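Side-chain contacts in 3-dehydroquinate dehydratase (Zymomonas mobilis subsp. mobilis, PDB 6SMF), which probably catalyses the trans-dehydration of 3-dehydroquinate to 3-dehydroshikimate through an enolate intermediate, the third step of chorismate biosynthesis: residues A[62-67]-A[93-98]; A[80-85]-A[121-126]. All coordinates share one frame; numbering follows the deposited sequence.

Overall arrangement
The chain forms a flavodoxin-like fold, a parallel five-stranded sheet flanked by helices. Following it from the N terminus, after strands 9-14 and 51-56, helix 60-72 carries segment 62-67. Strand 77-81 and the turn after it give segment 80-85. Helix 90-98 then returns beside helix 60-72, and contact 1 closes the loop between 62-67 and 93-98. After strand 103-107 the short helix 122-126 packs by the end of strand 77-81, and contact 2 closes the longer loop between 80-85 and 121-126. The two loops cross, since their segments alternate. They also touch directly: Ile96 and Tyr93 of contact 1 pack on Ala126 of contact 2. Contact 1 joins two helices; contact 2 joins a helix to a strand end.

Contact 1: residues A[62-67]-A[93-98]; sequences ALIDWL and YDAIRA
Ala95 puts its CB between two side chains of the facing helix, Ile64 and Leu67. The helices run parallel, with 1° between the segment axes and a closest axis approach of 9.6 Å. The methyl of Ala95 points across at the neighbour. Leu67 points back at it, and its CD1 lies 3.8 Å from Ala95 CB. Ile64 starts off along the flank and touches with its CG2 branch, 4.1 Å from the same Ala95 CB. That branch stands opposite the backbone N, while CG1 (chi1 -65°) lies beside the N. Leu67 CD1 also reaches Ile96, at 4.2 Å from CG1. The small alanine lets the backbones come close: Ile64 CA and Ala95 CA are 6.1 Å apart. Leu67 and Ile96 also rest on strand 77-81, through Val78 and Leu80. Both helices thus cover the same side of the sheet. Next to Ala95, Asp94, a predicted substrate-binding residue, forms a salt bridge with Arg118 of a second subunit. The contact itself is carbon against carbon, with no hydrogen bond or charge pair between the segments. It therefore relies on the burial and shape fit of four aliphatic side chains.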
loop_
_atom_site.group_PDB
_atom_site.type_symbol
_atom_site.label_atom_id
_atom_site.label_comp_id
_atom_site.label_asym_id
_atom_site.label_seq_id
_atom_site.Cartn_x
_atom_site.Cartn_y
_atom_site.Cartn_z
ATOM N N ALA A 62 25.182 -20.316 -6.115
ATOM C CA ALA A 62 25.424 -21.500 -6.969
ATOM C C ALA A 62 24.543 -21.433 -8.224
ATOM O O ALA A 62 25.057 -21.640 -9.318
ATOM C CB ALA A 62 25.246 -22.771 -6.196
ATOM N N LEU A 63 23.269 -21.096 -8.100
ATOM C CA LEU A 63 22.351 -21.047 -9.272
ATOM C C LEU A 63 22.855 -20.010 -10.275
ATOM O O LEU A 63 22.775 -20.257 -11.499
ATOM C CB LEU A 63 20.937 -20.756 -8.790
ATOM C CG LEU A 63 20.397 -21.812 -7.834
ATOM C CD1 LEU A 63 19.070 -21.407 -7.270
ATOM C CD2 LEU A 63 20.254 -23.131 -8.528
ATOM N N ILE A 64 23.401 -18.905 -9.786
ATOM C CA ILE A 64 23.907 -17.826 -10.679
ATOM C C ILE A 64 25.172 -18.345 -11.384
ATOM O O ILE A 64 25.201 -18.290 -12.650
ATOM C CB ILE A 64 24.120 -16.530 -9.893
ATOM C CG1 ILE A 64 22.779 -15.996 -9.359
ATOM C CG2 ILE A 64 24.837 -15.523 -10.743
ATOM C CD1 ILE A 64 22.900 -15.120 -8.126
ATOM N N ASP A 65 26.144 -18.875 -10.620
ATOM C CA ASP A 65 27.383 -19.498 -11.192
ATOM C C ASP A 65 26.972 -20.447 -12.328
ATOM O O ASP A 65 27.507 -20.347 -13.416
ATOM C CB ASP A 65 28.204 -20.284 -10.158
ATOM C CG ASP A 65 28.736 -19.525 -8.928
ATOM O OD1 ASP A 65 28.984 -18.269 -9.026
ATOM O OD2 ASP A 65 28.972 -20.226 -7.913
ATOM N N TRP A 66 25.973 -21.298 -12.087
ATOM C CA TRP A 66 25.506 -22.348 -13.037
ATOM C C TRP A 66 24.833 -21.698 -14.245
ATOM O O TRP A 66 25.125 -22.102 -15.361
ATOM C CB TRP A 66 24.616 -23.397 -12.348
ATOM C CG TRP A 66 25.385 -24.218 -11.364
ATOM C CD1 TRP A 66 26.730 -24.456 -11.380
ATOM C CD2 TRP A 66 24.877 -24.929 -10.231
ATOM N NE1 TRP A 66 27.098 -25.223 -10.313
ATOM C CE2 TRP A 66 25.982 -25.554 -9.607
ATOM C CE3 TRP A 66 23.608 -25.106 -9.676
ATOM C CZ2 TRP A 66 25.851 -26.342 -8.467
ATOM C CZ3 TRP A 66 23.475 -25.904 -8.558
ATOM C CH2 TRP A 66 24.582 -26.505 -7.961
ATOM N N LEU A 67 24.016 -20.673 -14.047
ATOM C CA LEU A 67 23.443 -19.947 -15.198
ATOM C C LEU A 67 24.582 -19.422 -16.055
ATOM O O LEU A 67 24.511 -19.590 -17.274
ATOM C CB LEU A 67 22.519 -18.837 -14.677
ATOM C CG LEU A 67 21.183 -19.351 -14.136
ATOM C CD1 LEU A 67 20.515 -18.293 -13.265
ATOM C CD2 LEU A 67 20.272 -19.785 -15.298
ATOM N N TYR A 93 17.280 -13.037 -11.494
ATOM C CA TYR A 93 16.541 -12.331 -12.566
ATOM C C TYR A 93 17.591 -11.721 -13.507
ATOM O O TYR A 93 17.471 -11.868 -14.724
ATOM C CB TYR A 93 15.556 -11.329 -11.954
ATOM C CG TYR A 93 15.112 -10.224 -12.869
ATOM C CD1 TYR A 93 13.996 -10.339 -13.667
ATOM C CD2 TYR A 93 15.818 -9.038 -12.925
ATOM C CE1 TYR A 93 13.596 -9.311 -14.522
ATOM C CE2 TYR A 93 15.437 -8.011 -13.755
ATOM C CZ TYR A 93 14.328 -8.128 -14.561
ATOM O OH TYR A 93 14.103 -7.021 -15.350
ATOM N N ASP A 94 18.610 -11.073 -12.945
ATOM C CA ASP A 94 19.647 -10.356 -13.731
ATOM C C ASP A 94 20.517 -11.376 -14.482
ATOM O O ASP A 94 20.841 -11.097 -15.678
ATOM C CB ASP A 94 20.470 -9.456 -12.819
ATOM C CG ASP A 94 19.876 -8.078 -12.685
ATOM O OD1 ASP A 94 19.070 -7.690 -13.573
ATOM O OD2 ASP A 94 20.291 -7.369 -11.769
ATOM N N ALA A 95 20.866 -12.495 -13.832
ATOM C CA ALA A 95 21.643 -13.585 -14.466
ATOM C C ALA A 95 20.918 -14.079 -15.722
ATOM O O ALA A 95 21.526 -14.069 -16.787
ATOM C CB ALA A 95 21.876 -14.706 -13.496
ATOM N N ILE A 96 19.639 -14.405 -15.618
ATOM C CA ILE A 96 18.807 -14.866 -16.767
ATOM C C ILE A 96 18.817 -13.801 -17.861
ATOM O O ILE A 96 19.119 -14.127 -19.019
ATOM C CB ILE A 96 17.392 -15.197 -16.320
ATOM C CG1 ILE A 96 17.388 -16.350 -15.335
ATOM C CG2 ILE A 96 16.522 -15.480 -17.520
ATOM C CD1 ILE A 96 16.140 -16.368 -14.478
ATOM N N ARG A 97 18.576 -12.553 -17.494
ATOM C CA ARG A 97 18.559 -11.475 -18.499
ATOM C C ARG A 97 19.935 -11.252 -19.147
ATOM O O ARG A 97 19.956 -10.923 -20.361
ATOM C CB ARG A 97 17.959 -10.240 -17.863
ATOM C CG ARG A 97 16.445 -10.350 -17.866
ATOM C CD ARG A 97 15.752 -9.067 -17.505
ATOM N NE ARG A 97 15.478 -8.208 -18.661
ATOM C CZ ARG A 97 15.852 -6.935 -18.765
ATOM N NH1 ARG A 97 16.535 -6.359 -17.791
ATOM N NH2 ARG A 97 15.613 -6.260 -19.877
ATOM N N ALA A 98 21.034 -11.437 -18.410
ATOM C CA ALA A 98 22.409 -11.136 -18.910
ATOM C C ALA A 98 22.847 -12.213 -19.907
ATOM O O ALA A 98 23.487 -11.855 -20.879
ATOM C CB ALA A 98 23.386 -11.064 -17.772
#

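Contact 2: residues A[80-85]-A[121-126]; sequences LNAAAY and SYVGEA
A single methyl of Val123, CG2, makes both close contacts between these segments. It meets Leu80 and Ala82, two residues on the same side of the chain where strand 77-81 runs out into a turn. This is the C-terminal end of the strands of the parallel sheet in a flavodoxin-like fold, where the active site of type II dehydroquinases lies. Val123 belongs to the short, weakly bonded helix 122-126, and its CB points at the strand. CG1 is trans to the backbone N (chi1 170°), which places CG2 beside that N and facing the strand end. Leu80 brings CD2 to 4.0 Å from Val123 CG2, the two side chains crossing at a slant. Ala82 adds its CB at 3.9 Å from Val123 CG2.

Asn81, between them, points the other way. It is a predicted substrate-binding residue, and its ND2 binds a citrate that probably came from the crystallisation liquor. Tyr139 OH is also bonded to Asn81 ND2. This second bond should help to fix the turn of the amide. Leu80 and Ala82 thus turn to the helix, and Asn81 turns to the predicted substrate site. Val123 also packs on Glu105, and its side chain is about 6 Å from that of His107, the predicted proton donor.

Each segment has a cap or turn of its own. Ser121 is the N-cap of the helix, with Gly124 N donating to Ser121 OG at 2.9 Å. In the Asx turn, Asn81 OD1 accepts from Ala83 N at 3.1 Å, and the donor is tilted 26° from the carbonyl plane.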
loop_
_atom_site.group_PDB
_atom_site.type_symbol
_atom_site.label_atom_id
_atom_site.label_comp_id
_atom_site.label_asym_id
_atom_site.label_seq_id
_atom_site.Cartn_x
_atom_site.Cartn_y
_atom_site.Cartn_z
ATOM N N LEU A 80 15.079 -24.245 -14.960
ATOM C CA LEU A 80 15.425 -23.671 -13.639
ATOM C C LEU A 80 14.214 -23.746 -12.721
ATOM O O LEU A 80 13.171 -23.195 -13.063
ATOM C CB LEU A 80 15.876 -22.217 -13.810
ATOM C CG LEU A 80 16.186 -21.491 -12.509
ATOM C CD1 LEU A 80 17.282 -22.227 -11.725
ATOM C CD2 LEU A 80 16.573 -20.041 -12.803
ATOM N N ASN A 81 14.373 -24.465 -11.620
ATOM C CA ASN A 81 13.463 -24.459 -10.457
ATOM C C ASN A 81 14.252 -23.836 -9.305
ATOM O O ASN A 81 14.985 -24.551 -8.638
ATOM C CB ASN A 81 12.956 -25.872 -10.167
ATOM C CG ASN A 81 11.894 -25.812 -9.110
ATOM O OD1 ASN A 81 11.811 -24.792 -8.444
ATOM N ND2 ASN A 81 11.103 -26.863 -8.953
ATOM N N ALA A 82 14.195 -22.522 -9.151
ATOM C CA ALA A 82 14.918 -21.761 -8.106
ATOM C C ALA A 82 14.274 -21.965 -6.728
ATOM O O ALA A 82 14.764 -21.396 -5.772
ATOM C CB ALA A 82 14.941 -20.304 -8.493
ATOM N N ALA A 83 13.208 -22.749 -6.626
ATOM C CA ALA A 83 12.445 -22.969 -5.369
ATOM C C ALA A 83 12.191 -21.610 -4.681
ATOM O O ALA A 83 11.721 -20.684 -5.403
ATOM C CB ALA A 83 13.153 -23.941 -4.484
ATOM N N ALA A 84 12.493 -21.443 -3.382
ATOM C CA ALA A 84 12.116 -20.202 -2.657
ATOM C C ALA A 84 12.827 -18.984 -3.253
ATOM O O ALA A 84 12.305 -17.920 -3.098
ATOM C CB ALA A 84 12.416 -20.294 -1.191
ATOM N N TYR A 85 13.987 -19.141 -3.891
ATOM C CA TYR A 85 14.757 -17.983 -4.392
ATOM C C TYR A 85 13.990 -17.374 -5.574
ATOM O O TYR A 85 14.275 -16.212 -5.926
ATOM C CB TYR A 85 16.205 -18.355 -4.758
ATOM C CG TYR A 85 17.110 -18.684 -3.600
ATOM C CD1 TYR A 85 17.095 -17.939 -2.438
ATOM C CD2 TYR A 85 18.008 -19.747 -3.661
ATOM C CE1 TYR A 85 17.939 -18.239 -1.380
ATOM C CE2 TYR A 85 18.835 -20.068 -2.600
ATOM C CZ TYR A 85 18.808 -19.304 -1.454
ATOM O OH TYR A 85 19.610 -19.586 -0.384
ATOM N N SER A 121 7.417 -13.960 -9.034
ATOM C CA SER A 121 8.468 -14.792 -9.647
ATOM C C SER A 121 9.512 -13.921 -10.372
ATOM O O SER A 121 9.277 -13.497 -11.519
ATOM C CB SER A 121 7.861 -15.802 -10.535
ATOM O OG SER A 121 8.904 -16.561 -11.078
ATOM N N TYR A 122 10.632 -13.645 -9.716
ATOM C CA TYR A 122 11.765 -12.936 -10.357
ATOM C C TYR A 122 12.248 -13.804 -11.529
ATOM O O TYR A 122 12.516 -13.273 -12.598
ATOM C CB TYR A 122 12.852 -12.606 -9.352
ATOM C CG TYR A 122 12.574 -11.390 -8.514
ATOM C CD1 TYR A 122 12.510 -10.124 -9.061
ATOM C CD2 TYR A 122 12.343 -11.511 -7.149
ATOM C CE1 TYR A 122 12.301 -8.994 -8.273
ATOM C CE2 TYR A 122 12.067 -10.407 -6.368
ATOM C CZ TYR A 122 12.062 -9.147 -6.919
ATOM O OH TYR A 122 11.856 -8.073 -6.087
ATOM N N VAL A 123 12.221 -15.119 -11.409
ATOM C CA VAL A 123 12.605 -15.990 -12.565
ATOM C C VAL A 123 11.652 -15.772 -13.736
ATOM O O VAL A 123 12.134 -15.495 -14.868
ATOM C CB VAL A 123 12.617 -17.460 -12.168
ATOM C CG1 VAL A 123 12.768 -18.326 -13.391
ATOM C CG2 VAL A 123 13.707 -17.741 -11.147
ATOM N N GLY A 124 10.357 -15.886 -13.467
ATOM C CA GLY A 124 9.302 -15.723 -14.481
ATOM C C GLY A 124 9.367 -14.377 -15.179
ATOM O O GLY A 124 8.972 -14.298 -16.344
ATOM N N GLU A 125 9.807 -13.336 -14.479
ATOM C CA GLU A 125 9.885 -11.980 -15.069
ATOM C C GLU A 125 11.010 -11.921 -16.121
ATOM O O GLU A 125 10.980 -11.018 -16.931
ATOM C CB GLU A 125 10.105 -10.951 -13.964
ATOM C CG GLU A 125 8.847 -10.723 -13.172
ATOM C CD GLU A 125 8.946 -9.722 -12.049
ATOM O OE1 GLU A 125 9.682 -8.706 -12.219
ATOM O OE2 GLU A 125 8.266 -9.952 -11.027
ATOM N N ALA A 126 11.957 -12.857 -16.106
ATOM C CA ALA A 126 13.168 -12.808 -16.961
ATOM C C ALA A 126 13.223 -13.986 -17.939
ATOM O O ALA A 126 13.914 -13.864 -18.948
ATOM C CB ALA A 126 14.371 -12.818 -16.094
#